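Local coordinates for protein alpha-ketoglutarate-dependent non-heme iron oxygenase EasH (Aspergillus japonicus, PDB 5M0T) that acts as an Fe(II)- and 2-oxoglutarate-dependent oxygenase in the biosynthesis of the ergot alkaloid cycloclavine, at residues R133-D136 / I140-T143; Q26-D31 / A201-G206; G99-L104 / G110-T115. All coordinates share one frame; numbering follows the deposited sequence.

Contact 1: residues R133-D136 / I140-T143; sequences REHD and ICTT. With FE2 (Fe (II) ion), chain C; AKG (2-oxoglutaric acid), chain D.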
ATOM      1  N   ARG A 133      -6.891 -16.998   7.258  1.00 34.05           N
ATOM      2  CA  ARG A 133      -5.611 -16.330   7.474  1.00 34.19           C
ATOM      3  C   ARG A 133      -5.798 -14.874   7.117  1.00 35.48           C
ATOM      4  O   ARG A 133      -6.419 -14.555   6.093  1.00 36.74           O
ATOM      5  CB  ARG A 133      -4.524 -16.953   6.601  1.00 33.73           C
ATOM      6  CG  ARG A 133      -4.184 -18.368   7.024  1.00 33.23           C
ATOM      7  CD  ARG A 133      -2.977 -18.904   6.289  1.00 32.27           C
ATOM      8  NE  ARG A 133      -2.605 -20.208   6.817  1.00 31.73           N
ATOM      9  CZ  ARG A 133      -3.143 -21.372   6.449  1.00 32.19           C
ATOM     10  NH1 ARG A 133      -4.119 -21.430   5.528  1.00 32.16           N
ATOM     11  NH2 ARG A 133      -2.703 -22.496   7.023  1.00 32.18           N
ATOM     12  N   GLU A 134      -5.266 -13.991   7.955  1.00 35.15           N
ATOM     13  CA  GLU A 134      -5.496 -12.561   7.787  1.00 36.08           C
ATOM     14  C   GLU A 134      -4.821 -12.019   6.515  1.00 35.60           C
ATOM     15  O   GLU A 134      -5.333 -11.068   5.924  1.00 37.08           O
ATOM     16  CB  GLU A 134      -5.072 -11.773   9.036  1.00 37.10           C
ATOM     17  CG  GLU A 134      -6.075 -10.677   9.435  1.00 40.05           C
ATOM     18  CD  GLU A 134      -7.274 -11.180  10.253  1.00 43.40           C
ATOM     19  OE1 GLU A 134      -8.201 -11.812   9.697  1.00 37.41           O
ATOM     20  OE2 GLU A 134      -7.307 -10.932  11.482  1.00 49.13           O
ATOM     21  N   HIS A 135      -3.725 -12.645   6.064  1.00 31.94           N
ATOM     22  CA  HIS A 135      -3.025 -12.192   4.851  1.00 31.21           C
ATOM     23  C   HIS A 135      -3.789 -12.416   3.540  1.00 33.33           C
ATOM     24  O   HIS A 135      -3.372 -11.931   2.493  1.00 33.83           O
ATOM     25  CB  HIS A 135      -1.573 -12.730   4.796  1.00 30.33           C
ATOM     26  CG  HIS A 135      -1.407 -14.103   4.215  1.00 31.55           C
ATOM     27  ND1 HIS A 135      -0.161 -14.634   3.956  1.00 31.87           N
ATOM     28  CD2 HIS A 135      -2.302 -15.038   3.805  1.00 31.63           C
ATOM     29  CE1 HIS A 135      -0.301 -15.831   3.415  1.00 31.88           C
ATOM     30  NE2 HIS A 135      -1.588 -16.098   3.316  1.00 31.69           N
ATOM     31  N   ASP A 136      -4.907 -13.141   3.586  1.00 34.94           N
ATOM     32  CA  ASP A 136      -5.741 -13.313   2.388  1.00 37.09           C
ATOM     33  C   ASP A 136      -6.490 -12.042   1.967  1.00 36.96           C
ATOM     34  O   ASP A 136      -7.113 -12.025   0.931  1.00 37.70           O
ATOM     35  CB  ASP A 136      -6.677 -14.524   2.543  1.00 37.86           C
ATOM     36  CG  ASP A 136      -5.929 -15.858   2.501  1.00 39.02           C
ATOM     37  OD1 ASP A 136      -5.055 -16.033   1.627  1.00 40.44           O
ATOM     38  OD2 ASP A 136      -6.225 -16.750   3.318  1.00 40.11           O
ATOM     39  N   ILE A 140      -1.418 -10.883  -3.598  1.00 36.81           N
ATOM     40  CA  ILE A 140      -0.110 -11.520  -3.777  1.00 38.00           C
ATOM     41  C   ILE A 140       0.205 -12.517  -2.646  1.00 38.15           C
ATOM     42  O   ILE A 140       0.804 -13.546  -2.905  1.00 40.59           O
ATOM     43  CB  ILE A 140       1.034 -10.478  -3.960  1.00 37.94           C
ATOM     44  CG1 ILE A 140       2.382 -11.139  -4.289  1.00 38.20           C
ATOM     45  CG2 ILE A 140       1.239  -9.634  -2.711  1.00 35.82           C
ATOM     46  CD1 ILE A 140       2.354 -12.146  -5.410  1.00 40.12           C
ATOM     47  N   CYS A 141      -0.225 -12.240  -1.419  1.00 37.26           N
ATOM     48  CA  CYS A 141      -0.020 -13.178  -0.305  1.00 39.59           C
ATOM     49  C   CYS A 141      -0.875 -14.449  -0.406  1.00 42.71           C
ATOM     50  O   CYS A 141      -0.444 -15.519   0.010  1.00 47.99           O
ATOM     51  CB  CYS A 141      -0.288 -12.502   1.041  1.00 38.30           C
ATOM     52  SG  CYS A 141       0.852 -11.180   1.485  1.00 40.00           S
ATOM     53  N   THR A 142      -2.084 -14.322  -0.941  1.00 44.82           N
ATOM     54  CA  THR A 142      -2.937 -15.470  -1.232  1.00 42.44           C
ATOM     55  C   THR A 142      -2.306 -16.376  -2.272  1.00 41.09           C
ATOM     56  O   THR A 142      -2.363 -17.591  -2.153  1.00 41.48           O
ATOM     57  CB  THR A 142      -4.323 -15.003  -1.722  1.00 44.08           C
ATOM     58  OG1 THR A 142      -4.933 -14.214  -0.700  1.00 43.88           O
ATOM     59  CG2 THR A 142      -5.238 -16.181  -2.054  1.00 45.76           C
ATOM     60  N   THR A 143      -1.705 -15.784  -3.285  1.00 41.02           N
ATOM     61  CA  THR A 143      -1.039 -16.541  -4.351  1.00 42.44           C
ATOM     62  C   THR A 143       0.173 -17.331  -3.844  1.00 40.75           C
ATOM     63  O   THR A 143       0.370 -18.489  -4.213  1.00 40.98           O
ATOM     64  CB  THR A 143      -0.593 -15.578  -5.465  1.00 44.14           C
ATOM     65  OG1 THR A 143      -1.754 -14.961  -6.025  1.00 45.69           O
ATOM     66  CG2 THR A 143       0.203 -16.302  -6.565  1.00 45.87           C
TER
HETATM   67 FE   FE2 C 301      -9.279 -12.741  11.133  1.00 30.43          FE
HETATM   68  C1  AKG D 302     -11.151 -11.022  11.606  1.00 48.84           C
HETATM   69  O1  AKG D 302     -10.327 -11.052  10.692  1.00 43.42           O
HETATM   70  O2  AKG D 302     -12.280 -10.356  11.561  1.00 57.14           O
HETATM   71  C2  AKG D 302     -10.953 -11.762  12.936  1.00 51.08           C
HETATM   72  O5  AKG D 302     -10.193 -12.712  12.951  1.00 37.44           O
HETATM   73  C3  AKG D 302     -11.654 -11.306  14.190  1.00 44.68           C
HETATM   74  C4  AKG D 302     -11.441 -12.256  15.357  1.00 38.04           C
HETATM   75  C5  AKG D 302     -12.149 -11.855  16.622  1.00 49.99           C
HETATM   76  O3  AKG D 302     -12.675 -10.652  16.641  1.00 52.71           O
HETATM   77  O4  AKG D 302     -12.215 -12.608  17.566  1.00 41.12           O
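Cys141 and Thr142 on one turn of helix 139-144 pack against His135 and Asp136 of the 3-10 turn just before that helix. Ile140 opens the helical segment and points away from the turn. Its backbone N is hydrogen-bonded to Gln233 OE1 of the second subunit, and its side chain packs on Pro149 of that subunit.

Cys141 comes next and meets the His135 imidazole. Its CB lies over one ring face, toward the rim, 3.9 Å from the His135 ring centroid and 24° off the normal. This is a CH-pi contact. Cys141 SG is farther away and oblique to the ring. Cys141 O approaches the imidazole too, with His135 CE1 3.4 Å from Cys141 O. The His135 chi1 of 85° sets CG between the backbone N and the carbonyl carbon, and this turns the ring to the helix.

Thr142 gives the polar link. Thr142 OG1 donates to Asp136 OD1 at 3.0 Å. Asp136 OD1 accepts through its anti lone pair, the one turned away from OD2. The two side chains cross at about a right angle.

The turn also carries Glu134, whose side chain runs off to the active site. Glu134 OE1 binds the iron at 2.0 Å. With His132 and His210 it forms the facial triad of two histidines and one carboxylate known from this oxygenase family. AKG O1 and O5 chelate the same iron. The contact thus lies just behind a metal ligand. Glu134 OE2 makes a weak hydrogen bond to Asn154 ND2 on strand 152-158, the backbone of His135 pairs with Gly206, which follows strand 201-205, and the turn itself bridges strand 112-122 and helix 139-144.

Contact 2: residues Q26-D31 / A201-G206; sequences QVLQED and AVLFTG
Leu28 of helix 21-31 reaches across to Leu203, Phe204 and Thr205 on strand 201-205. The axes of the two short segments approach to 9.0 Å, and their directions differ by 54°. Leu28 is the helix residue that does the touching.

From CB, which points at the strand, the chain swings out with CG anti to the backbone N (chi1 -170°). This carries the branch point down to the strand. Leu28 CG then rests on the methyl of Thr205, with CG 4.0 Å from Thr205 CG2. From here the two methyls part. Leu28 CD1 lies on the strand backbone, 3.8 Å from Leu203 O and 4.1 Å from Phe204 CA. Leu28 CD2 turns to the leucine and stops 4.1 Å from Leu203 CD2. It also keeps touch with the Thr205 methyl. The Leu28 and Leu203 side chains cross at about a right angle.

Leu203 and Thr205 point toward the helix, whereas Phe204 between them points away. The Phe204 side chain lies on the active-site side of the strand, about 5 Å from the iron and from the bound 2-oxoglutarate, and its ring meets that of His210. The strand therefore has one face on the active site and the other on the helix. It belongs to the large sheet of the double-stranded beta-helix (jelly-roll) core of the cupin clan, between strands 33-37 and 152-158. Leu28 also touches Leu153 of the latter.

Thr205 shows its methyl to Leu28, while its OG1 is hydrogen-bonded to Lys207 N. All four touching residues are buried. The helix is held here by apolar contact and close fit of methyl groups rather than by directional polar bonds.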
ATOM      1  N   GLN A  26       9.958 -15.320  19.695  1.00 39.78           N
ATOM      2  CA  GLN A  26      10.375 -16.705  19.507  1.00 42.80           C
ATOM      3  C   GLN A  26       9.176 -17.669  19.453  1.00 40.34           C
ATOM      4  O   GLN A  26       9.111 -18.506  18.561  1.00 37.32           O
ATOM      5  CB  GLN A  26      11.342 -17.118  20.601  1.00 44.17           C
ATOM      6  CG  GLN A  26      12.026 -18.439  20.355  1.00 52.76           C
ATOM      7  CD  GLN A  26      13.007 -18.803  21.471  1.00 58.93           C
ATOM      8  OE1 GLN A  26      13.749 -17.959  21.980  1.00 60.49           O
ATOM      9  NE2 GLN A  26      13.013 -20.074  21.847  1.00 61.76           N
ATOM     10  N   VAL A  27       8.242 -17.537  20.400  1.00 37.81           N
ATOM     11  CA  VAL A  27       7.025 -18.357  20.387  1.00 39.11           C
ATOM     12  C   VAL A  27       6.198 -18.080  19.115  1.00 39.22           C
ATOM     13  O   VAL A  27       5.627 -18.996  18.531  1.00 39.55           O
ATOM     14  CB  VAL A  27       6.143 -18.148  21.647  1.00 39.57           C
ATOM     15  CG1 VAL A  27       4.886 -19.018  21.571  1.00 39.97           C
ATOM     16  CG2 VAL A  27       6.920 -18.480  22.912  1.00 39.58           C
ATOM     17  N   LEU A  28       6.158 -16.817  18.692  1.00 37.72           N
ATOM     18  CA  LEU A  28       5.465 -16.418  17.466  1.00 35.09           C
ATOM     19  C   LEU A  28       6.048 -17.102  16.221  1.00 35.49           C
ATOM     20  O   LEU A  28       5.299 -17.578  15.382  1.00 39.28           O
ATOM     21  CB  LEU A  28       5.495 -14.892  17.308  1.00 34.57           C
ATOM     22  CG  LEU A  28       4.624 -14.290  16.215  1.00 37.03           C
ATOM     23  CD1 LEU A  28       3.155 -14.499  16.543  1.00 41.84           C
ATOM     24  CD2 LEU A  28       4.919 -12.808  16.025  1.00 38.60           C
ATOM     25  N   GLN A  29       7.372 -17.157  16.107  1.00 36.06           N
ATOM     26  CA  GLN A  29       8.039 -17.897  15.025  1.00 35.89           C
ATOM     27  C   GLN A  29       7.741 -19.395  15.037  1.00 36.52           C
ATOM     28  O   GLN A  29       7.514 -19.998  13.990  1.00 35.62           O
ATOM     29  CB  GLN A  29       9.554 -17.764  15.124  1.00 37.99           C
ATOM     30  CG  GLN A  29      10.096 -16.415  14.760  1.00 40.03           C
ATOM     31  CD  GLN A  29      11.619 -16.379  14.851  1.00 44.47           C
ATOM     32  OE1 GLN A  29      12.205 -16.760  15.861  1.00 49.08           O
ATOM     33  NE2 GLN A  29      12.263 -15.919  13.789  1.00 46.85           N
ATOM     34  N   GLU A  30       7.796 -19.993  16.223  1.00 35.83           N
ATOM     35  CA  GLU A  30       7.597 -21.424  16.372  1.00 37.48           C
ATOM     36  C   GLU A  30       6.124 -21.842  16.191  1.00 36.26           C
ATOM     37  O   GLU A  30       5.858 -22.866  15.572  1.00 36.24           O
ATOM     38  CB  GLU A  30       8.136 -21.888  17.728  1.00 39.66           C
ATOM     39  CG  GLU A  30       9.654 -21.750  17.815  1.00 43.78           C
ATOM     40  CD  GLU A  30      10.241 -21.919  19.220  1.00 47.75           C
ATOM     41  OE1 GLU A  30       9.489 -22.013  20.215  1.00 51.06           O
ATOM     42  OE2 GLU A  30      11.487 -21.947  19.328  1.00 52.99           O
ATOM     43  N   ASP A  31       5.196 -21.059  16.744  1.00 34.98           N
ATOM     44  CA  ASP A  31       3.771 -21.433  16.849  1.00 35.32           C
ATOM     45  C   ASP A  31       2.816 -20.609  15.972  1.00 33.92           C
ATOM     46  O   ASP A  31       1.702 -21.047  15.711  1.00 32.18           O
ATOM     47  CB  ASP A  31       3.306 -21.320  18.304  1.00 34.81           C
ATOM     48  CG  ASP A  31       3.943 -22.367  19.231  1.00 38.04           C
ATOM     49  OD1 ASP A  31       4.857 -23.111  18.826  1.00 41.37           O
ATOM     50  OD2 ASP A  31       3.521 -22.443  20.400  1.00 39.24           O
ATOM     51  N   ALA A 201      -3.856 -10.257  25.423  1.00 35.26           N
ATOM     52  CA  ALA A 201      -3.996 -10.157  23.979  1.00 34.06           C
ATOM     53  C   ALA A 201      -3.532 -11.432  23.347  1.00 34.16           C
ATOM     54  O   ALA A 201      -2.561 -12.016  23.809  1.00 34.93           O
ATOM     55  CB  ALA A 201      -3.196  -9.001  23.442  1.00 33.48           C
ATOM     56  N   VAL A 202      -4.244 -11.900  22.317  1.00 34.14           N
ATOM     57  CA  VAL A 202      -3.749 -13.017  21.528  1.00 33.70           C
ATOM     58  C   VAL A 202      -3.044 -12.404  20.305  1.00 33.53           C
ATOM     59  O   VAL A 202      -3.612 -11.565  19.605  1.00 31.69           O
ATOM     60  CB  VAL A 202      -4.830 -14.086  21.209  1.00 34.39           C
ATOM     61  CG1 VAL A 202      -5.932 -13.579  20.276  1.00 33.97           C
ATOM     62  CG2 VAL A 202      -4.179 -15.321  20.598  1.00 34.39           C
ATOM     63  N   LEU A 203      -1.783 -12.799  20.103  1.00 33.61           N
ATOM     64  CA  LEU A 203      -0.921 -12.254  19.054  1.00 34.49           C
ATOM     65  C   LEU A 203      -0.709 -13.310  17.971  1.00 36.50           C
ATOM     66  O   LEU A 203      -0.232 -14.396  18.285  1.00 39.78           O
ATOM     67  CB  LEU A 203       0.441 -11.877  19.643  1.00 36.87           C
ATOM     68  CG  LEU A 203       1.392 -11.178  18.679  1.00 38.49           C
ATOM     69  CD1 LEU A 203       0.909  -9.767  18.397  1.00 40.09           C
ATOM     70  CD2 LEU A 203       2.821 -11.182  19.201  1.00 41.60           C
ATOM     71  N   PHE A 204      -1.054 -13.001  16.716  1.00 35.10           N
ATOM     72  CA  PHE A 204      -0.830 -13.929  15.601  1.00 33.07           C
ATOM     73  C   PHE A 204      -0.448 -13.218  14.305  1.00 31.90           C
ATOM     74  O   PHE A 204      -0.829 -12.074  14.079  1.00 30.18           O
ATOM     75  CB  PHE A 204      -2.022 -14.866  15.399  1.00 34.67           C
ATOM     76  CG  PHE A 204      -3.351 -14.171  15.255  1.00 35.02           C
ATOM     77  CD1 PHE A 204      -3.814 -13.775  14.002  1.00 35.84           C
ATOM     78  CD2 PHE A 204      -4.152 -13.929  16.365  1.00 36.14           C
ATOM     79  CE1 PHE A 204      -5.042 -13.139  13.867  1.00 34.74           C
ATOM     80  CE2 PHE A 204      -5.391 -13.291  16.229  1.00 36.97           C
ATOM     81  CZ  PHE A 204      -5.837 -12.904  14.984  1.00 34.82           C
ATOM     82  N   THR A 205       0.345 -13.895  13.474  1.00 31.10           N
ATOM     83  CA  THR A 205       0.706 -13.375  12.169  1.00 30.60           C
ATOM     84  C   THR A 205      -0.448 -13.561  11.197  1.00 31.69           C
ATOM     85  O   THR A 205      -1.377 -14.310  11.472  1.00 32.75           O
ATOM     86  CB  THR A 205       1.908 -14.110  11.553  1.00 31.97           C
ATOM     87  OG1 THR A 205       1.515 -15.433  11.148  1.00 29.72           O
ATOM     88  CG2 THR A 205       3.125 -14.135  12.549  1.00 32.08           C
ATOM     89  N   GLY A 206      -0.341 -12.929  10.034  1.00 30.33           N
ATOM     90  CA  GLY A 206      -1.320 -13.076   8.970  1.00 30.67           C
ATOM     91  C   GLY A 206      -1.319 -14.444   8.308  1.00 31.22           C
ATOM     92  O   GLY A 206      -2.110 -14.663   7.403  1.00 31.61           O
TER

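Contact 3: residues G99-L104 / G110-T115; sequences GLCKRL and GDYWLT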
ATOM      1  N   GLY A  99       8.699  -3.294  19.076  1.00 44.50           N
ATOM      2  CA  GLY A  99       9.765  -4.307  19.094  1.00 44.19           C
ATOM      3  C   GLY A  99       9.413  -5.534  18.267  1.00 41.98           C
ATOM      4  O   GLY A  99      10.239  -6.028  17.508  1.00 40.45           O
ATOM      5  N   LEU A 100       8.175  -6.002  18.411  1.00 39.74           N
ATOM      6  CA  LEU A 100       7.683  -7.169  17.676  1.00 38.48           C
ATOM      7  C   LEU A 100       7.522  -6.893  16.182  1.00 38.00           C
ATOM      8  O   LEU A 100       7.883  -7.742  15.356  1.00 37.72           O
ATOM      9  CB  LEU A 100       6.359  -7.663  18.263  1.00 37.55           C
ATOM     10  CG  LEU A 100       6.464  -8.276  19.656  1.00 38.46           C
ATOM     11  CD1 LEU A 100       5.121  -8.288  20.372  1.00 38.29           C
ATOM     12  CD2 LEU A 100       7.036  -9.669  19.591  1.00 38.57           C
ATOM     13  N   CYS A 101       7.003  -5.715  15.836  1.00 37.30           N
ATOM     14  CA  CYS A 101       6.879  -5.319  14.431  1.00 36.76           C
ATOM     15  C   CYS A 101       8.247  -5.186  13.742  1.00 38.33           C
ATOM     16  O   CYS A 101       8.400  -5.627  12.602  1.00 35.68           O
ATOM     17  CB  CYS A 101       6.078  -4.027  14.294  1.00 36.34           C
ATOM     18  SG  CYS A 101       4.326  -4.195  14.748  1.00 35.33           S
ATOM     19  N   LYS A 102       9.229  -4.592  14.430  1.00 39.66           N
ATOM     20  CA  LYS A 102      10.578  -4.482  13.877  1.00 42.36           C
ATOM     21  C   LYS A 102      11.171  -5.848  13.562  1.00 41.08           C
ATOM     22  O   LYS A 102      11.808  -6.014  12.541  1.00 39.65           O
ATOM     23  CB  LYS A 102      11.520  -3.734  14.823  1.00 47.53           C
ATOM     24  CG  LYS A 102      11.328  -2.227  14.809  1.00 52.98           C
ATOM     25  CD  LYS A 102      12.305  -1.539  15.749  1.00 57.43           C
ATOM     26  CE  LYS A 102      11.852  -0.132  16.093  1.00 63.42           C
ATOM     27  NZ  LYS A 102      12.520   0.287  17.353  1.00 71.42           N
ATOM     28  N   ARG A 103      10.941  -6.821  14.437  1.00 41.33           N
ATOM     29  CA  ARG A 103      11.433  -8.174  14.218  1.00 42.78           C
ATOM     30  C   ARG A 103      10.688  -8.916  13.110  1.00 39.82           C
ATOM     31  O   ARG A 103      11.308  -9.617  12.338  1.00 39.70           O
ATOM     32  CB  ARG A 103      11.370  -8.984  15.504  1.00 45.84           C
ATOM     33  CG  ARG A 103      12.506  -8.675  16.447  1.00 50.21           C
ATOM     34  CD  ARG A 103      12.342  -9.392  17.769  1.00 55.26           C
ATOM     35  NE  ARG A 103      12.854  -8.567  18.853  1.00 61.55           N
ATOM     36  CZ  ARG A 103      14.145  -8.349  19.088  1.00 68.44           C
ATOM     37  NH1 ARG A 103      15.106  -8.928  18.355  1.00 66.71           N
ATOM     38  NH2 ARG A 103      14.482  -7.553  20.101  1.00 73.51           N
ATOM     39  N   LEU A 104       9.367  -8.790  13.053  1.00 37.63           N
ATOM     40  CA  LEU A 104       8.592  -9.484  12.016  1.00 36.37           C
ATOM     41  C   LEU A 104       8.853  -8.892  10.629  1.00 35.67           C
ATOM     42  O   LEU A 104       9.141  -9.628   9.676  1.00 34.81           O
ATOM     43  CB  LEU A 104       7.100  -9.472  12.323  1.00 34.78           C
ATOM     44  CG  LEU A 104       6.263 -10.449  11.476  1.00 34.65           C
ATOM     45  CD1 LEU A 104       6.556 -11.899  11.842  1.00 34.35           C
ATOM     46  CD2 LEU A 104       4.777 -10.123  11.654  1.00 33.57           C
ATOM     47  N   GLY A 110      11.303  -3.960   5.867  1.00 44.09           N
ATOM     48  CA  GLY A 110      11.781  -2.704   6.483  1.00 42.10           C
ATOM     49  C   GLY A 110      10.694  -2.158   7.396  1.00 42.11           C
ATOM     50  O   GLY A 110      10.342  -2.786   8.388  1.00 43.37           O
ATOM     51  N   ASP A 111      10.117  -1.015   7.033  1.00 41.36           N
ATOM     52  CA  ASP A 111       9.087  -0.367   7.860  1.00 40.22           C
ATOM     53  C   ASP A 111       7.695  -1.034   7.782  1.00 38.76           C
ATOM     54  O   ASP A 111       7.434  -1.895   6.944  1.00 37.17           O
ATOM     55  CB  ASP A 111       8.983   1.132   7.521  1.00 41.57           C
ATOM     56  CG  ASP A 111      10.172   1.948   8.024  1.00 42.60           C
ATOM     57  OD1 ASP A 111      11.038   1.423   8.756  1.00 45.43           O
ATOM     58  OD2 ASP A 111      10.235   3.145   7.673  1.00 44.39           O
ATOM     59  N   TYR A 112       6.830  -0.596   8.691  1.00 36.57           N
ATOM     60  CA  TYR A 112       5.502  -1.131   8.890  1.00 35.59           C
ATOM     61  C   TYR A 112       4.603   0.016   9.321  1.00 36.19           C
ATOM     62  O   TYR A 112       5.088   1.096   9.680  1.00 36.95           O
ATOM     63  CB  TYR A 112       5.504  -2.206   9.982  1.00 35.20           C
ATOM     64  CG  TYR A 112       6.168  -1.724  11.252  1.00 35.64           C
ATOM     65  CD1 TYR A 112       7.557  -1.774  11.392  1.00 36.43           C
ATOM     66  CD2 TYR A 112       5.426  -1.156  12.279  1.00 35.73           C
ATOM     67  CE1 TYR A 112       8.178  -1.299  12.523  1.00 37.59           C
ATOM     68  CE2 TYR A 112       6.044  -0.689  13.424  1.00 36.72           C
ATOM     69  CZ  TYR A 112       7.423  -0.762  13.544  1.00 37.85           C
ATOM     70  OH  TYR A 112       8.072  -0.289  14.670  1.00 38.89           O
ATOM     71  N   TRP A 113       3.299  -0.227   9.282  1.00 36.62           N
ATOM     72  CA  TRP A 113       2.301   0.736   9.752  1.00 37.80           C
ATOM     73  C   TRP A 113       0.940   0.064   9.979  1.00 38.02           C
ATOM     74  O   TRP A 113       0.780  -1.125   9.712  1.00 38.33           O
ATOM     75  CB  TRP A 113       2.197   1.936   8.792  1.00 38.32           C
ATOM     76  CG  TRP A 113       1.884   1.638   7.341  1.00 38.31           C
ATOM     77  CD1 TRP A 113       1.519   0.433   6.771  1.00 37.14           C
ATOM     78  CD2 TRP A 113       1.840   2.599   6.286  1.00 39.09           C
ATOM     79  NE1 TRP A 113       1.307   0.590   5.425  1.00 36.98           N
ATOM     80  CE2 TRP A 113       1.487   1.911   5.103  1.00 38.59           C
ATOM     81  CE3 TRP A 113       2.052   3.981   6.227  1.00 40.26           C
ATOM     82  CZ2 TRP A 113       1.364   2.560   3.874  1.00 39.56           C
ATOM     83  CZ3 TRP A 113       1.935   4.621   5.005  1.00 41.16           C
ATOM     84  CH2 TRP A 113       1.598   3.905   3.840  1.00 40.01           C
ATOM     85  N   LEU A 114      -0.026   0.815  10.490  1.00 39.08           N
ATOM     86  CA  LEU A 114      -1.348   0.285  10.788  1.00 41.17           C
ATOM     87  C   LEU A 114      -2.113   0.032   9.494  1.00 39.54           C
ATOM     88  O   LEU A 114      -2.144   0.889   8.623  1.00 40.12           O
ATOM     89  CB  LEU A 114      -2.122   1.274  11.666  1.00 42.87           C
ATOM     90  CG  LEU A 114      -3.521   0.856  12.133  1.00 44.11           C
ATOM     91  CD1 LEU A 114      -3.451  -0.250  13.175  1.00 43.25           C
ATOM     92  CD2 LEU A 114      -4.262   2.071  12.675  1.00 46.77           C
ATOM     93  N   THR A 115      -2.695  -1.150   9.357  1.00 39.72           N
ATOM     94  CA  THR A 115      -3.607  -1.419   8.242  1.00 40.15           C
ATOM     95  C   THR A 115      -5.074  -1.273   8.701  1.00 41.50           C
ATOM     96  O   THR A 115      -5.872  -0.600   8.033  1.00 41.77           O
ATOM     97  CB  THR A 115      -3.321  -2.743   7.508  1.00 40.26           C
ATOM     98  OG1 THR A 115      -4.260  -2.900   6.440  1.00 42.47           O
ATOM     99  CG2 THR A 115      -3.406  -3.961   8.409  1.00 42.38           C
TER
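Cys101 and Tyr112 are the nearest backbone pair, with CA atoms 7.1 Å apart, where helix 95-105 passes the start of strand 112-122. The Tyr112 ring lies between the two backbones. Its chi1 of 51°, with CG between the backbone N and the carbonyl carbon, swings the ring to the helix. Cys101 CB sits over the centre of one ring face, 3.5 Å from the Tyr112 centroid and 12° off the normal. This is a close CH-pi contact, with Cys101 CB 3.4 Å from Tyr112 CE2. Cys101 SG adds an oblique sulfur-aromatic contact at 4.5 Å from the Tyr112 centroid.

The helix lies against the large sheet of the jelly-roll core, in which strand 112-122 runs antiparallel to strand 222-231. Met229 of that neighbouring strand touches both Cys101 and Tyr112, so the pair belongs to the layer between helix and sheet.

Lys102 takes the more exposed side. Its extended chain passes the phenol end of the ring, with Lys102 CG 3.8 Å from Tyr112 OH and Lys102 CE 4.0 Å from Tyr112 OH. The hydroxyl itself is hydrogen-bonded to His98 ND1, one turn earlier on the same helix, which ties the phenol end to the helix.

From the N terminus, helix 21-31 comes first, and its partner strand lies 170 residues on. Contact 2 therefore closes a long loop that holds both other contacts. Within it, contact 3 closes a short helix-to-strand connection from helix 95-105 into strand 112-122. Contact 1 follows in series and closes another short turn, from the iron-binding loop into helix 139-144. None of the loops cross. Contacts 2 and 3 touch through Leu203 and Leu100, so both helices pack on the same sheet. Contacts 1 and 2 meet near the end of strand 201-205, where Glu134 OE2 packs 4.0 Å from Phe204 CE1. Contacts 1 and 3 do not touch.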